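Long-range contact in monoamine oxidase regulatory protein, putative (PDB 1Q6W), which is of unconfirmed function but, as a hot dog fold protein of the MaoC-like family, probably acts on acyl thioesters as a hydratase or dehydratase: residues G110-A114 / E137-Q141. Sequence-based numbering, arbitrary orientation.
Sequences GDTIA and EVKNQ
A chi1 of -172° turns CG1 of Val138 opposite its own backbone N and across to Ile113, where this methyl lies 4.0 Å from Ile113 CB. CB itself makes the contact on the Ile113 side, and both side chains stand on the face of the sheet that meets helix 68-84, against Val71. Met78 also touches Ile113, and Ala75 touches Val138. Beside this apolar pair, Ala114 and Lys139 form an antiparallel hydrogen-bonded pair: Ala114 N donates to Lys139 O at 2.8 Å, and Lys139 N returns a bond of 2.8 Å to Ala114 O. The pair closes the open end of the hairpin of strands 112-126 and 129-139, two neighbouring strands of the antiparallel sheet that wraps the long helix of the hot dog fold. Ala114 O also receives a CA-H...O contact from Val138 CA (3.3 Å); beyond the pair, Asn140 CA lies 3.4 Å from Thr112 O. There the Gln141 side chain, bent at chi2, turns back alongside the strand, its amide end beside the backbone N of Thr112, and crosses Asp111 at about a right angle. Asp111 OD1 is hydrogen-bonded to Phe108 N, while Asn140 bonds Arg142 N through OD1 and Glu144 through ND2.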
loop_
_atom_site.group_PDB
_atom_site.type_symbol
_atom_site.label_atom_id
_atom_site.label_comp_id
_atom_site.label_asym_id
_atom_site.label_seq_id
_atom_site.Cartn_x
_atom_site.Cartn_y
_atom_site.Cartn_z
ATOM N N GLY A 110 0.703 5.277 -19.799
ATOM C CA GLY A 110 -0.333 4.744 -20.686
ATOM C C GLY A 110 -0.568 3.246 -20.581
ATOM O O GLY A 110 -1.310 2.654 -21.358
ATOM N N ASP A 111 0.088 2.627 -19.613
ATOM C CA ASP A 111 -0.016 1.194 -19.428
ATOM C C ASP A 111 -1.365 0.787 -18.863
ATOM O O ASP A 111 -2.013 1.549 -18.128
ATOM C CB ASP A 111 1.101 0.696 -18.499
ATOM C CG ASP A 111 2.492 0.832 -19.115
ATOM O OD1 ASP A 111 3.501 0.572 -18.410
ATOM O OD2 ASP A 111 2.577 1.198 -20.307
ATOM N N THR A 112 -1.780 -0.428 -19.213
ATOM C CA THR A 112 -3.039 -0.983 -18.739
ATOM C C THR A 112 -2.695 -2.163 -17.846
ATOM O O THR A 112 -2.217 -3.186 -18.320
ATOM C CB THR A 112 -3.907 -1.460 -19.913
ATOM O OG1 THR A 112 -4.147 -0.364 -20.797
ATOM C CG2 THR A 112 -5.232 -2.007 -19.415
ATOM N N ILE A 113 -2.942 -2.023 -16.551
ATOM C CA ILE A 113 -2.617 -3.090 -15.622
ATOM C C ILE A 113 -3.802 -3.974 -15.257
ATOM O O ILE A 113 -4.940 -3.521 -15.230
ATOM C CB ILE A 113 -2.013 -2.521 -14.342
ATOM C CG1 ILE A 113 -3.028 -1.616 -13.648
ATOM C CG2 ILE A 113 -0.748 -1.742 -14.678
ATOM C CD1 ILE A 113 -2.554 -1.080 -12.335
ATOM N N ALA A 114 -3.521 -5.246 -14.997
ATOM C CA ALA A 114 -4.541 -6.219 -14.629
ATOM C C ALA A 114 -4.013 -7.038 -13.461
ATOM O O ALA A 114 -2.877 -7.518 -13.484
ATOM C CB ALA A 114 -4.834 -7.112 -15.781
ATOM N N GLU A 137 -0.919 -10.845 -8.142
ATOM C CA GLU A 137 -0.097 -10.686 -9.333
ATOM C C GLU A 137 -0.680 -9.603 -10.214
ATOM O O GLU A 137 -1.870 -9.606 -10.511
ATOM C CB GLU A 137 -0.021 -11.992 -10.110
ATOM C CG GLU A 137 1.226 -12.781 -9.829
ATOM C CD GLU A 137 1.261 -14.096 -10.569
ATOM O OE1 GLU A 137 0.915 -14.124 -11.775
ATOM O OE2 GLU A 137 1.645 -15.107 -9.940
ATOM N N VAL A 138 0.165 -8.666 -10.619
ATOM C CA VAL A 138 -0.259 -7.568 -11.472
ATOM C C VAL A 138 0.547 -7.604 -12.776
ATOM O O VAL A 138 1.778 -7.599 -12.740
ATOM C CB VAL A 138 -0.035 -6.215 -10.763
ATOM C CG1 VAL A 138 -0.661 -5.093 -11.571
ATOM C CG2 VAL A 138 -0.624 -6.249 -9.390
ATOM N N LYS A 139 -0.148 -7.653 -13.915
ATOM C CA LYS A 139 0.517 -7.703 -15.223
ATOM C C LYS A 139 0.081 -6.544 -16.108
ATOM O O LYS A 139 -1.040 -6.056 -15.965
ATOM C CB LYS A 139 0.201 -9.019 -15.955
ATOM C CG LYS A 139 0.737 -10.279 -15.278
ATOM C CD LYS A 139 0.308 -11.518 -16.050
ATOM C CE LYS A 139 0.777 -12.813 -15.390
ATOM N NZ LYS A 139 0.159 -13.999 -16.047
ATOM N N ASN A 140 0.958 -6.100 -17.015
ATOM C CA ASN A 140 0.603 -5.005 -17.912
ATOM C C ASN A 140 0.028 -5.528 -19.228
ATOM O O ASN A 140 -0.127 -6.728 -19.416
ATOM C CB ASN A 140 1.799 -4.093 -18.185
ATOM C CG ASN A 140 2.976 -4.825 -18.784
ATOM O OD1 ASN A 140 2.813 -5.738 -19.594
ATOM N ND2 ASN A 140 4.178 -4.414 -18.398
ATOM N N GLN A 141 -0.285 -4.620 -20.141
ATOM C CA GLN A 141 -0.885 -4.997 -21.404
ATOM C C GLN A 141 -0.115 -6.024 -22.216
ATOM O O GLN A 141 -0.711 -6.752 -23.001
ATOM C CB GLN A 141 -1.170 -3.760 -22.266
ATOM C CG GLN A 141 0.035 -2.961 -22.725
ATOM C CD GLN A 141 0.575 -2.009 -21.673
ATOM O OE1 GLN A 141 1.311 -1.079 -21.993
ATOM N NE2 GLN A 141 0.220 -2.236 -20.409
#